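Local coordinates for glutathione S-transferase (Xanthomonas axonopodis pv. citri, PDB 6NV6), which catalyses the transfer of glutathione to electrophilic compounds as a theta-class enzyme, and so probably takes part in detoxification, at residues 55-60 and 64-69; 19-24 and 70-75; 75-78 and 83-86; 168-173 and 200-205. All coordinates share one frame; numbering follows the deposited sequence.

Interaction 1: residues 55-60 and 64-69; sequences VPTLQD and VLWESN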
loop_
_atom_site.group_PDB
_atom_site.type_symbol
_atom_site.label_atom_id
_atom_site.label_comp_id
_atom_site.label_asym_id
_atom_site.label_seq_id
_atom_site.Cartn_x
_atom_site.Cartn_y
_atom_site.Cartn_z
ATOM N N VAL A 55 -8.114 9.563 3.805
ATOM C CA VAL A 55 -6.964 9.600 4.688
ATOM C C VAL A 55 -7.310 8.766 5.939
ATOM O O VAL A 55 -8.437 8.857 6.421
ATOM C CB VAL A 55 -6.578 11.037 5.075
ATOM C CG1 VAL A 55 -7.461 11.619 6.204
ATOM C CG2 VAL A 55 -5.091 11.150 5.389
ATOM N N PRO A 56 -6.422 7.895 6.394
ATOM C CA PRO A 56 -6.637 7.261 7.705
ATOM C C PRO A 56 -6.296 8.213 8.841
ATOM O O PRO A 56 -5.353 9.003 8.753
ATOM C CB PRO A 56 -5.682 6.059 7.686
ATOM C CG PRO A 56 -4.653 6.401 6.662
ATOM C CD PRO A 56 -5.363 7.223 5.624
ATOM N N THR A 57 -7.081 8.142 9.910
ATOM C CA THR A 57 -6.714 8.754 11.182
ATOM C C THR A 57 -6.413 7.635 12.167
ATOM O O THR A 57 -7.273 6.786 12.429
ATOM C CB THR A 57 -7.820 9.655 11.732
ATOM O OG1 THR A 57 -8.250 10.585 10.729
ATOM C CG2 THR A 57 -7.320 10.409 12.951
ATOM N N LEU A 58 -5.197 7.624 12.697
ATOM C CA LEU A 58 -4.822 6.708 13.762
ATOM C C LEU A 58 -4.933 7.425 15.094
ATOM O O LEU A 58 -4.560 8.594 15.210
ATOM C CB LEU A 58 -3.402 6.181 13.577
ATOM C CG LEU A 58 -2.909 5.012 14.451
ATOM C CD1 LEU A 58 -2.261 5.475 15.731
ATOM C CD2 LEU A 58 -4.011 4.040 14.796
ATOM N N GLN A 59 -5.461 6.721 16.095
ATOM C CA GLN A 59 -5.421 7.163 17.481
ATOM C C GLN A 59 -4.970 5.992 18.338
ATOM O O GLN A 59 -5.558 4.908 18.278
ATOM C CB GLN A 59 -6.778 7.674 17.964
ATOM C CG GLN A 59 -6.771 8.093 19.431
ATOM C CD GLN A 59 -8.027 8.844 19.844
ATOM O OE1 GLN A 59 -8.865 9.192 19.005
ATOM N NE2 GLN A 59 -8.165 9.096 21.148
ATOM N N ASP A 60 -3.922 6.210 19.119
ATOM C CA ASP A 60 -3.412 5.201 20.045
ATOM C C ASP A 60 -3.053 5.953 21.322
ATOM O O ASP A 60 -1.977 6.558 21.411
ATOM C CB ASP A 60 -2.210 4.456 19.480
ATOM C CG ASP A 60 -1.623 3.466 20.473
ATOM O OD1 ASP A 60 -2.287 3.175 21.491
ATOM O OD2 ASP A 60 -0.496 2.979 20.241
ATOM N N VAL A 64 -2.206 10.963 17.806
ATOM C CA VAL A 64 -3.116 11.088 16.668
ATOM C C VAL A 64 -2.284 11.307 15.403
ATOM O O VAL A 64 -1.518 12.274 15.314
ATOM C CB VAL A 64 -4.142 12.221 16.867
ATOM C CG1 VAL A 64 -5.018 12.383 15.630
ATOM C CG2 VAL A 64 -5.018 11.942 18.080
ATOM N N LEU A 65 -2.443 10.417 14.427
ATOM C CA LEU A 65 -1.648 10.425 13.207
ATOM C C LEU A 65 -2.562 10.501 11.992
ATOM O O LEU A 65 -3.578 9.799 11.930
ATOM C CB LEU A 65 -0.777 9.172 13.119
ATOM C CG LEU A 65 0.508 9.129 13.928
ATOM C CD1 LEU A 65 1.219 7.803 13.689
ATOM C CD2 LEU A 65 1.383 10.304 13.534
ATOM N N TRP A 66 -2.189 11.334 11.019
ATOM C CA TRP A 66 -2.954 11.478 9.790
ATOM C C TRP A 66 -2.210 11.022 8.541
ATOM O O TRP A 66 -2.750 11.151 7.441
ATOM C CB TRP A 66 -3.387 12.931 9.606
ATOM C CG TRP A 66 -4.626 13.264 10.340
ATOM C CD1 TRP A 66 -5.724 12.468 10.498
ATOM C CD2 TRP A 66 -4.909 14.485 11.031
ATOM N NE1 TRP A 66 -6.678 13.121 11.245
ATOM C CE2 TRP A 66 -6.201 14.361 11.585
ATOM C CE3 TRP A 66 -4.197 15.672 11.234
ATOM C CZ2 TRP A 66 -6.794 15.379 12.329
ATOM C CZ3 TRP A 66 -4.788 16.682 11.972
ATOM C CH2 TRP A 66 -6.074 16.529 12.511
ATOM N N GLU A 67 -1.002 10.499 8.664
ATOM C CA GLU A 67 -0.183 10.190 7.502
ATOM C C GLU A 67 0.020 8.685 7.416
ATOM O O GLU A 67 0.581 8.095 8.340
ATOM C CB GLU A 67 1.156 10.912 7.587
ATOM C CG GLU A 67 1.076 12.335 7.086
ATOM C CD GLU A 67 0.901 12.390 5.576
ATOM O OE1 GLU A 67 1.259 11.398 4.897
ATOM O OE2 GLU A 67 0.409 13.414 5.057
ATOM N N SER A 68 -0.416 8.086 6.299
ATOM C CA SER A 68 -0.361 6.637 6.094
ATOM C C SER A 68 0.996 6.065 6.506
ATOM O O SER A 68 1.096 5.209 7.398
ATOM C CB SER A 68 -0.611 6.326 4.623
ATOM O OG SER A 68 -1.641 7.157 4.099
ATOM N N ASN A 69 2.069 6.549 5.867
ATOM C CA ASN A 69 3.370 5.919 6.056
ATOM C C ASN A 69 3.932 6.188 7.448
ATOM O O ASN A 69 4.636 5.333 7.996
ATOM C CB ASN A 69 4.345 6.382 4.968
ATOM C CG ASN A 69 3.917 5.960 3.571
ATOM O OD1 ASN A 69 3.048 5.102 3.401
ATOM N ND2 ASN A 69 4.519 6.575 2.565
#
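Leu58 and Leu65 face each other across the antiparallel beta hairpin made by strands 57-60 and 63-65, which forms one edge of the thioredoxin-like sheet in the N-terminal domain. They make a hydrogen-bonded pair. Leu58 N donates to Leu65 O at 2.8 Å, and Leu65 N returns a bond to Leu58 O at 2.9 Å; both are close to straight, with N-H...O angles of 164°. On the packed side, the two CB atoms lie 4.0 Å apart. Leu58 is buried and Leu65 partly so, and both leucines lean on Ile71 of helix 68-79, which runs beneath this face. Pro56 continues the same face, its CG and CD lying 4.0 Å from Ser68 OG at the start of that helix, and it also touches helix 13-25. In relatives the strand-to-helix turn near Ser68 commonly holds the gamma-glutamyl end of glutathione, consistent with a role here too.

The opposite face is the solvent side. It carries Gln59 and Val64, a non-hydrogen-bonded pair, together with Thr57, and Val64 CG1 meets Thr57 CG2 at 4.0 Å. Trp66, exposed and poorly ordered, lies alongside Thr57, both side chains pointing the same way. Chi1 of -51° puts Thr57 OG1 opposite its carbonyl carbon, with both OG1 and CG2 beside the CD1-NE1 edge of the indole. The hydroxyl meets the ring at its edge, in the plane of the indole, and accepts a weak, bent hydrogen bond from Trp66 NE1 at 3.0 Å.

Interaction 2: residues 19-24 and 70-75; sequences LWCAEE and AIVRYL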
loop_
_atom_site.group_PDB
_atom_site.type_symbol
_atom_site.label_atom_id
_atom_site.label_comp_id
_atom_site.label_asym_id
_atom_site.label_seq_id
_atom_site.Cartn_x
_atom_site.Cartn_y
_atom_site.Cartn_z
ATOM N N LEU A 19 -4.491 -0.711 8.038
ATOM C CA LEU A 19 -5.153 -1.938 8.483
ATOM C C LEU A 19 -4.219 -3.124 8.356
ATOM O O LEU A 19 -4.103 -3.941 9.279
ATOM C CB LEU A 19 -6.426 -2.186 7.677
ATOM C CG LEU A 19 -7.388 -1.013 7.818
ATOM C CD1 LEU A 19 -8.540 -1.083 6.837
ATOM C CD2 LEU A 19 -7.872 -0.910 9.257
ATOM N N TRP A 20 -3.516 -3.211 7.230
ATOM C CA TRP A 20 -2.572 -4.299 7.035
ATOM C C TRP A 20 -1.479 -4.278 8.107
ATOM O O TRP A 20 -1.125 -5.323 8.668
ATOM C CB TRP A 20 -1.983 -4.194 5.628
ATOM C CG TRP A 20 -0.982 -5.239 5.288
ATOM C CD1 TRP A 20 -0.756 -6.413 5.943
ATOM C CD2 TRP A 20 -0.061 -5.200 4.196
ATOM N NE1 TRP A 20 0.250 -7.102 5.330
ATOM C CE2 TRP A 20 0.688 -6.385 4.245
ATOM C CE3 TRP A 20 0.198 -4.279 3.176
ATOM C CZ2 TRP A 20 1.693 -6.677 3.305
ATOM C CZ3 TRP A 20 1.185 -4.572 2.240
ATOM C CH2 TRP A 20 1.924 -5.753 2.313
ATOM N N CYS A 21 -0.936 -3.096 8.405
ATOM C CA CYS A 21 0.093 -2.990 9.436
ATOM C C CYS A 21 -0.446 -3.372 10.812
ATOM O O CYS A 21 0.182 -4.150 11.547
ATOM C CB CYS A 21 0.662 -1.576 9.450
ATOM S SG CYS A 21 2.184 -1.493 10.368
ATOM N N ALA A 22 -1.601 -2.820 11.182
ATOM C CA ALA A 22 -2.264 -3.262 12.399
ATOM C C ALA A 22 -2.352 -4.782 12.441
ATOM O O ALA A 22 -1.906 -5.420 13.404
ATOM C CB ALA A 22 -3.652 -2.638 12.486
ATOM N N GLU A 23 -2.891 -5.378 11.371
ATOM C CA GLU A 23 -3.069 -6.824 11.318
ATOM C C GLU A 23 -1.739 -7.561 11.460
ATOM O O GLU A 23 -1.643 -8.535 12.213
ATOM C CB GLU A 23 -3.776 -7.211 10.024
ATOM C CG GLU A 23 -5.234 -6.793 9.985
ATOM C CD GLU A 23 -6.143 -7.767 10.722
ATOM O OE1 GLU A 23 -5.836 -8.983 10.723
ATOM O OE2 GLU A 23 -7.159 -7.314 11.308
ATOM N N GLU A 24 -0.695 -7.108 10.753
ATOM C CA GLU A 24 0.622 -7.737 10.888
ATOM C C GLU A 24 1.103 -7.756 12.335
ATOM O O GLU A 24 1.855 -8.650 12.733
ATOM C CB GLU A 24 1.665 -7.014 10.023
ATOM C CG GLU A 24 1.529 -7.192 8.511
ATOM C CD GLU A 24 1.876 -8.594 8.012
ATOM O OE1 GLU A 24 2.392 -9.416 8.798
ATOM O OE2 GLU A 24 1.630 -8.874 6.818
ATOM N N ALA A 70 3.635 7.351 8.033
ATOM C CA ALA A 70 3.963 7.567 9.436
ATOM C C ALA A 70 3.201 6.592 10.331
ATOM O O ALA A 70 3.768 6.034 11.280
ATOM C CB ALA A 70 3.668 9.014 9.829
ATOM N N ILE A 71 1.910 6.389 10.051
ATOM C CA ILE A 71 1.126 5.412 10.796
ATOM C C ILE A 71 1.777 4.039 10.704
ATOM O O ILE A 71 1.853 3.299 11.694
ATOM C CB ILE A 71 -0.328 5.385 10.286
ATOM C CG1 ILE A 71 -1.022 6.719 10.578
ATOM C CG2 ILE A 71 -1.111 4.252 10.932
ATOM C CD1 ILE A 71 -2.305 6.917 9.814
ATOM N N VAL A 72 2.274 3.681 9.520
ATOM C CA VAL A 72 2.878 2.361 9.356
ATOM C C VAL A 72 4.147 2.273 10.183
ATOM O O VAL A 72 4.304 1.380 11.025
ATOM C CB VAL A 72 3.159 2.070 7.867
ATOM C CG1 VAL A 72 4.075 0.848 7.708
ATOM C CG2 VAL A 72 1.850 1.884 7.086
ATOM N N ARG A 73 5.066 3.216 9.958
ATOM C CA ARG A 73 6.344 3.187 10.655
ATOM C C ARG A 73 6.135 3.157 12.157
ATOM O O ARG A 73 6.833 2.436 12.880
ATOM C CB ARG A 73 7.205 4.381 10.240
ATOM C CG ARG A 73 7.875 4.181 8.885
ATOM C CD ARG A 73 8.930 5.251 8.622
ATOM N NE ARG A 73 8.289 6.540 8.377
ATOM C CZ ARG A 73 7.962 6.986 7.165
ATOM N NH1 ARG A 73 8.232 6.255 6.089
ATOM N NH2 ARG A 73 7.366 8.166 7.025
ATOM N N TYR A 74 5.142 3.903 12.637
ATOM C CA TYR A 74 4.833 3.884 14.056
ATOM C C TYR A 74 4.370 2.497 14.500
ATOM O O TYR A 74 4.961 1.890 15.405
ATOM C CB TYR A 74 3.776 4.931 14.376
ATOM C CG TYR A 74 3.254 4.742 15.766
ATOM C CD1 TYR A 74 4.085 4.942 16.860
ATOM C CD2 TYR A 74 1.956 4.306 15.991
ATOM C CE1 TYR A 74 3.625 4.748 18.143
ATOM C CE2 TYR A 74 1.483 4.112 17.263
ATOM C CZ TYR A 74 2.318 4.334 18.336
ATOM O OH TYR A 74 1.855 4.139 19.612
ATOM N N LEU A 75 3.311 1.975 13.865
ATOM C CA LEU A 75 2.738 0.704 14.294
ATOM C C LEU A 75 3.776 -0.411 14.307
ATOM O O LEU A 75 3.774 -1.257 15.210
ATOM C CB LEU A 75 1.555 0.329 13.400
ATOM C CG LEU A 75 0.257 1.006 13.853
ATOM C CD1 LEU A 75 -0.837 0.888 12.797
ATOM C CD2 LEU A 75 -0.203 0.450 15.196
#
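Helix segments 19-24 and 70-75 run almost exactly parallel, their axes 9.4 Å apart and 5° from alignment, with Cys21 and Val72 as the closest backbone pair at 6.0 Å between CA atoms. Cys21 is the central side chain of the contact. It points at the partner helix, and chi1 of -165° sets SG anti to the backbone N, which brings the sulfur between Val72 and Leu75, one helical turn apart. SG makes apolar contacts with Leu75 CB at 3.6 Å and Val72 CG1 at 4.0 Å, and it also lies 3.6 Å from the carbonyl oxygen Val72 O; no hydrogen bond links the two segments. Leu75 also points across, its CD1 branch reaching toward the backbone of Ala22 with 4.1 Å between CD1 and Ala22 N. All four contributing residues are buried. Within helix 13-25, Trp20 NE1 bonds Glu24 OE2 at 2.7 Å; the carboxylate oxygen uses its anti lone pair and lies 22° out of the indole plane. Arg195 forms a salt bridge to that same oxygen, so the glutamate links tryptophan to arginine.

This parallel pair belongs to the thioredoxin-like domain. Trp20 extends from it onto helices 163-174 and 196-201, Val72 touches Ile163 of helix 163-174, and Tyr74 and Ile71 turn to strand 63-65 of the sheet.

Interaction 3: residues 75-78 and 83-86; sequences LAAQ and LYPQ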
loop_
_atom_site.group_PDB
_atom_site.type_symbol
_atom_site.label_atom_id
_atom_site.label_comp_id
_atom_site.label_asym_id
_atom_site.label_seq_id
_atom_site.Cartn_x
_atom_site.Cartn_y
_atom_site.Cartn_z
ATOM N N LEU A 75 3.311 1.975 13.865
ATOM C CA LEU A 75 2.738 0.704 14.294
ATOM C C LEU A 75 3.776 -0.411 14.307
ATOM O O LEU A 75 3.774 -1.257 15.210
ATOM C CB LEU A 75 1.555 0.329 13.400
ATOM C CG LEU A 75 0.257 1.006 13.853
ATOM C CD1 LEU A 75 -0.837 0.888 12.797
ATOM C CD2 LEU A 75 -0.203 0.450 15.196
ATOM N N ALA A 76 4.688 -0.428 13.333
ATOM C CA ALA A 76 5.669 -1.509 13.320
ATOM C C ALA A 76 6.726 -1.306 14.402
ATOM O O ALA A 76 7.023 -2.227 15.171
ATOM C CB ALA A 76 6.309 -1.647 11.936
ATOM N N ALA A 77 7.297 -0.104 14.490
ATOM C CA ALA A 77 8.271 0.156 15.545
ATOM C C ALA A 77 7.669 -0.068 16.934
ATOM O O ALA A 77 8.322 -0.638 17.816
ATOM C CB ALA A 77 8.814 1.579 15.419
ATOM N N GLN A 78 6.422 0.362 17.146
ATOM C CA GLN A 78 5.809 0.250 18.468
ATOM C C GLN A 78 5.282 -1.152 18.755
ATOM O O GLN A 78 5.298 -1.586 19.911
ATOM C CB GLN A 78 4.671 1.265 18.613
ATOM C CG GLN A 78 4.106 1.417 20.021
ATOM C CD GLN A 78 5.127 1.946 21.018
ATOM O OE1 GLN A 78 5.858 2.896 20.741
ATOM N NE2 GLN A 78 5.185 1.325 22.186
ATOM N N LEU A 83 8.919 -6.086 11.799
ATOM C CA LEU A 83 8.671 -5.308 10.596
ATOM C C LEU A 83 9.510 -4.047 10.499
ATOM O O LEU A 83 9.493 -3.391 9.449
ATOM C CB LEU A 83 7.197 -4.920 10.520
ATOM C CG LEU A 83 6.296 -6.096 10.179
ATOM C CD1 LEU A 83 4.999 -5.603 9.576
ATOM C CD2 LEU A 83 7.019 -7.067 9.242
ATOM N N TYR A 84 10.227 -3.688 11.563
ATOM C CA TYR A 84 11.011 -2.461 11.618
ATOM C C TYR A 84 12.479 -2.839 11.740
ATOM O O TYR A 84 12.957 -3.111 12.849
ATOM C CB TYR A 84 10.557 -1.593 12.798
ATOM C CG TYR A 84 11.318 -0.301 13.014
ATOM C CD1 TYR A 84 12.520 -0.289 13.708
ATOM C CD2 TYR A 84 10.831 0.910 12.528
ATOM C CE1 TYR A 84 13.223 0.883 13.907
ATOM C CE2 TYR A 84 11.523 2.100 12.732
ATOM C CZ TYR A 84 12.720 2.075 13.424
ATOM O OH TYR A 84 13.438 3.229 13.643
ATOM N N PRO A 85 13.224 -2.914 10.632
ATOM C CA PRO A 85 14.658 -3.224 10.718
ATOM C C PRO A 85 15.392 -2.227 11.603
ATOM O O PRO A 85 15.245 -1.009 11.457
ATOM C CB PRO A 85 15.131 -3.149 9.260
ATOM C CG PRO A 85 13.908 -3.303 8.438
ATOM C CD PRO A 85 12.786 -2.705 9.243
ATOM N N GLN A 86 16.190 -2.752 12.542
ATOM C CA GLN A 86 16.813 -1.886 13.537
ATOM C C GLN A 86 18.066 -1.191 13.009
ATOM O O GLN A 86 18.350 -0.062 13.417
ATOM C CB GLN A 86 17.111 -2.687 14.803
ATOM C CG GLN A 86 15.903 -2.789 15.758
ATOM C CD GLN A 86 15.662 -1.526 16.609
ATOM O OE1 GLN A 86 16.152 -0.430 16.299
ATOM N NE2 GLN A 86 14.896 -1.688 17.684
#
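Ala77 sets its methyl group over one face of the Tyr84 ring, a CH-pi contact in which CB lies 4.0 Å from the ring centroid and 25° off the ring normal. The methyl is displaced from the centre toward the rim, and the ring atom closest to it is CD2, at 3.6 Å from Ala77 CB. Chi1 of 178° turns the Tyr84 ring out opposite its own amide nitrogen, along the flank of the helix end, and Tyr84 CB comes down beside the backbone of Ala77, 4.0 Å from Ala77 N. One residue earlier, Ala76 and Leu83 are turned toward each other and meet through their beta carbons, 3.7 Å apart, while Ala76 CB is also near Tyr84 CB at 4.3 Å. The alanines thus have different partners: Ala76 meets the stems of Leu83 and Tyr84, whereas Ala77 meets the flat face of the aromatic ring. No hydrogen bond crosses the contact, which is held by apolar groups. Its inner part, Ala76 against Leu83, is buried; Ala77 lies on the exposed side.

The chain folds back here after helix 68-79, in the connection that leads from the N-terminal, thioredoxin-like domain of the transferase to the helical C-terminal one. Leu83 reaches Glu24 of helix 13-25 and is backbone hydrogen-bonded to Met160, whose side chain also meets Ala76 and Tyr84. Farther along, Pro85 O accepts a hydrogen bond from Arg91 of helix 88-118, joining the linker to the helix that follows.

Interaction 4: residues 168-173 and 200-205; sequences FIYAWF and RGVMTA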
loop_
_atom_site.group_PDB
_atom_site.type_symbol
_atom_site.label_atom_id
_atom_site.label_comp_id
_atom_site.label_asym_id
_atom_site.label_seq_id
_atom_site.Cartn_x
_atom_site.Cartn_y
_atom_site.Cartn_z
ATOM N N PHE A 168 -1.137 -0.571 -2.655
ATOM C CA PHE A 168 -1.587 -0.115 -3.968
ATOM C C PHE A 168 -1.617 -1.256 -4.970
ATOM O O PHE A 168 -2.543 -1.341 -5.788
ATOM C CB PHE A 168 -0.679 0.994 -4.501
ATOM C CG PHE A 168 -0.950 2.349 -3.914
ATOM C CD1 PHE A 168 -1.915 3.173 -4.455
ATOM C CD2 PHE A 168 -0.220 2.808 -2.829
ATOM C CE1 PHE A 168 -2.153 4.430 -3.916
ATOM C CE2 PHE A 168 -0.457 4.060 -2.287
ATOM C CZ PHE A 168 -1.433 4.873 -2.836
ATOM N N ILE A 169 -0.623 -2.151 -4.907
ATOM C CA ILE A 169 -0.435 -3.124 -5.978
ATOM C C ILE A 169 -1.565 -4.140 -6.018
ATOM O O ILE A 169 -1.741 -4.829 -7.035
ATOM C CB ILE A 169 0.932 -3.819 -5.851
ATOM C CG1 ILE A 169 1.549 -3.983 -7.236
ATOM C CG2 ILE A 169 0.802 -5.156 -5.149
ATOM C CD1 ILE A 169 2.010 -2.674 -7.831
ATOM N N TYR A 170 -2.346 -4.241 -4.940
ATOM C CA TYR A 170 -3.603 -4.973 -5.016
ATOM C C TYR A 170 -4.533 -4.337 -6.049
ATOM O O TYR A 170 -5.072 -5.022 -6.926
ATOM C CB TYR A 170 -4.263 -5.017 -3.637
ATOM C CG TYR A 170 -5.661 -5.589 -3.668
ATOM C CD1 TYR A 170 -5.878 -6.914 -4.032
ATOM C CD2 TYR A 170 -6.767 -4.807 -3.341
ATOM C CE1 TYR A 170 -7.139 -7.443 -4.063
ATOM C CE2 TYR A 170 -8.040 -5.334 -3.370
ATOM C CZ TYR A 170 -8.215 -6.654 -3.729
ATOM O OH TYR A 170 -9.477 -7.188 -3.755
ATOM N N ALA A 171 -4.718 -3.018 -5.968
ATOM C CA ALA A 171 -5.541 -2.339 -6.962
ATOM C C ALA A 171 -4.971 -2.525 -8.361
ATOM O O ALA A 171 -5.710 -2.825 -9.307
ATOM C CB ALA A 171 -5.661 -0.853 -6.617
ATOM N N TRP A 172 -3.655 -2.372 -8.507
ATOM C CA TRP A 172 -3.021 -2.521 -9.812
ATOM C C TRP A 172 -3.374 -3.849 -10.478
ATOM O O TRP A 172 -3.711 -3.886 -11.662
ATOM C CB TRP A 172 -1.507 -2.394 -9.666
ATOM C CG TRP A 172 -0.730 -2.683 -10.921
ATOM C CD1 TRP A 172 0.014 -3.809 -11.199
ATOM C CD2 TRP A 172 -0.605 -1.834 -12.069
ATOM N NE1 TRP A 172 0.586 -3.703 -12.445
ATOM C CE2 TRP A 172 0.224 -2.503 -12.999
ATOM C CE3 TRP A 172 -1.107 -0.574 -12.401
ATOM C CZ2 TRP A 172 0.560 -1.948 -14.230
ATOM C CZ3 TRP A 172 -0.776 -0.033 -13.628
ATOM C CH2 TRP A 172 0.048 -0.717 -14.525
ATOM N N PHE A 173 -3.313 -4.947 -9.736
ATOM C CA PHE A 173 -3.444 -6.253 -10.359
ATOM C C PHE A 173 -4.887 -6.707 -10.500
ATOM O O PHE A 173 -5.184 -7.525 -11.380
ATOM C CB PHE A 173 -2.649 -7.293 -9.561
ATOM C CG PHE A 173 -1.178 -7.325 -9.901
ATOM C CD1 PHE A 173 -0.756 -7.697 -11.170
ATOM C CD2 PHE A 173 -0.219 -6.956 -8.959
ATOM C CE1 PHE A 173 0.591 -7.723 -11.488
ATOM C CE2 PHE A 173 1.129 -6.982 -9.274
ATOM C CZ PHE A 173 1.532 -7.363 -10.541
ATOM N N ARG A 200 -6.638 -9.902 5.059
ATOM C CA ARG A 200 -7.644 -9.203 5.849
ATOM C C ARG A 200 -7.480 -7.689 5.776
ATOM O O ARG A 200 -8.471 -6.953 5.833
ATOM C CB ARG A 200 -7.580 -9.670 7.300
ATOM C CG ARG A 200 -7.920 -11.134 7.490
ATOM C CD ARG A 200 -7.868 -11.504 8.962
ATOM N NE ARG A 200 -6.566 -11.169 9.525
ATOM C CZ ARG A 200 -5.610 -12.058 9.775
ATOM N NH1 ARG A 200 -4.400 -11.657 10.158
ATOM N NH2 ARG A 200 -5.847 -13.348 9.556
ATOM N N GLY A 201 -6.244 -7.207 5.659
ATOM C CA GLY A 201 -5.999 -5.780 5.689
ATOM C C GLY A 201 -6.114 -5.073 4.354
ATOM O O GLY A 201 -6.510 -3.906 4.311
ATOM N N VAL A 202 -5.775 -5.751 3.259
ATOM C CA VAL A 202 -5.634 -5.108 1.961
ATOM C C VAL A 202 -6.688 -5.584 0.971
ATOM O O VAL A 202 -7.274 -4.774 0.250
ATOM C CB VAL A 202 -4.208 -5.314 1.396
ATOM C CG1 VAL A 202 -4.045 -4.642 0.040
ATOM C CG2 VAL A 202 -3.194 -4.792 2.369
ATOM N N MET A 203 -6.952 -6.884 0.919
ATOM C CA MET A 203 -7.757 -7.420 -0.177
ATOM C C MET A 203 -9.236 -7.271 0.162
ATOM O O MET A 203 -9.951 -8.226 0.468
ATOM C CB MET A 203 -7.379 -8.861 -0.478
ATOM C CG MET A 203 -5.897 -9.029 -0.789
ATOM S SD MET A 203 -5.331 -10.729 -0.902
ATOM C CE MET A 203 -6.052 -11.150 -2.487
ATOM N N THR A 204 -9.702 -6.036 0.057
ATOM C CA THR A 204 -11.072 -5.662 0.350
ATOM C C THR A 204 -11.807 -5.382 -0.959
ATOM O O THR A 204 -11.260 -5.526 -2.060
ATOM C CB THR A 204 -11.101 -4.453 1.290
ATOM O OG1 THR A 204 -10.503 -3.316 0.647
ATOM C CG2 THR A 204 -10.335 -4.759 2.576
ATOM N N ALA A 205 -13.072 -4.993 -0.835
ATOM C CA ALA A 205 -13.858 -4.609 -2.000
ATOM C C ALA A 205 -13.125 -3.542 -2.809
ATOM O O ALA A 205 -12.786 -2.473 -2.293
ATOM C CB ALA A 205 -15.232 -4.106 -1.556
#
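Tyr170 OH donates a hydrogen bond of 3.0 Å to the carbonyl oxygen Thr204 O, with the hydroxyl tilted 21° from the carbonyl plane. The acceptor also lies near the plane of the phenol ring, at its edge. Tyr170 is the one residue of helix segment 168-173 that carries the contact. Through its extended first torsion (chi1 172°), the side chain sends the ring away from the helix and over the chain beyond Gly201. Met203 lies across one face: its CA sits 3.8 Å from the ring centroid, 18° off the normal, as a CH-pi contact, and its side chain crosses the tyrosine at about a right angle, with CG 3.8 Å from Tyr170 CE1. Val202 lies alongside the tyrosine stem and points the other way, its CG1 3.7 Å from Tyr170 CB.

Met203 is the centre of an inverse gamma turn, in which Thr204 N bonds Val202 O at 2.7 Å. The turn follows helix 196-201 and takes the C-terminal tail against helix 163-174 of the all-helical domain typical of glutathione transferases. Tyr189 of helix 183-193 and Leu206 of the tail also touch Tyr170. The side chain of Thr204 has other partners, both in the N-terminal part of the chain: OG1 is hydrogen-bonded to Arg10 O and Arg16 NH2.

From the N terminus, the chain first supplies helix 13-25, whose segment 19-24 meets its partner 46 residues later, when 70-75 closes the long loop of interaction 2. Interaction 1 is nested inside that loop as a short hairpin closure, and it passes directly into helix 68-79, where Tyr74 OH bonds Asp60 OD2. Interaction 3 begins at Leu75, where interaction 2 ends, and returns the linker onto the same helix. Interaction 4 follows in series, closing a loop of mostly helical chain within the C-terminal part. It meets interaction 2 through the Glu23-Arg200 salt bridge and Trp20 on Val202, which join the two domains.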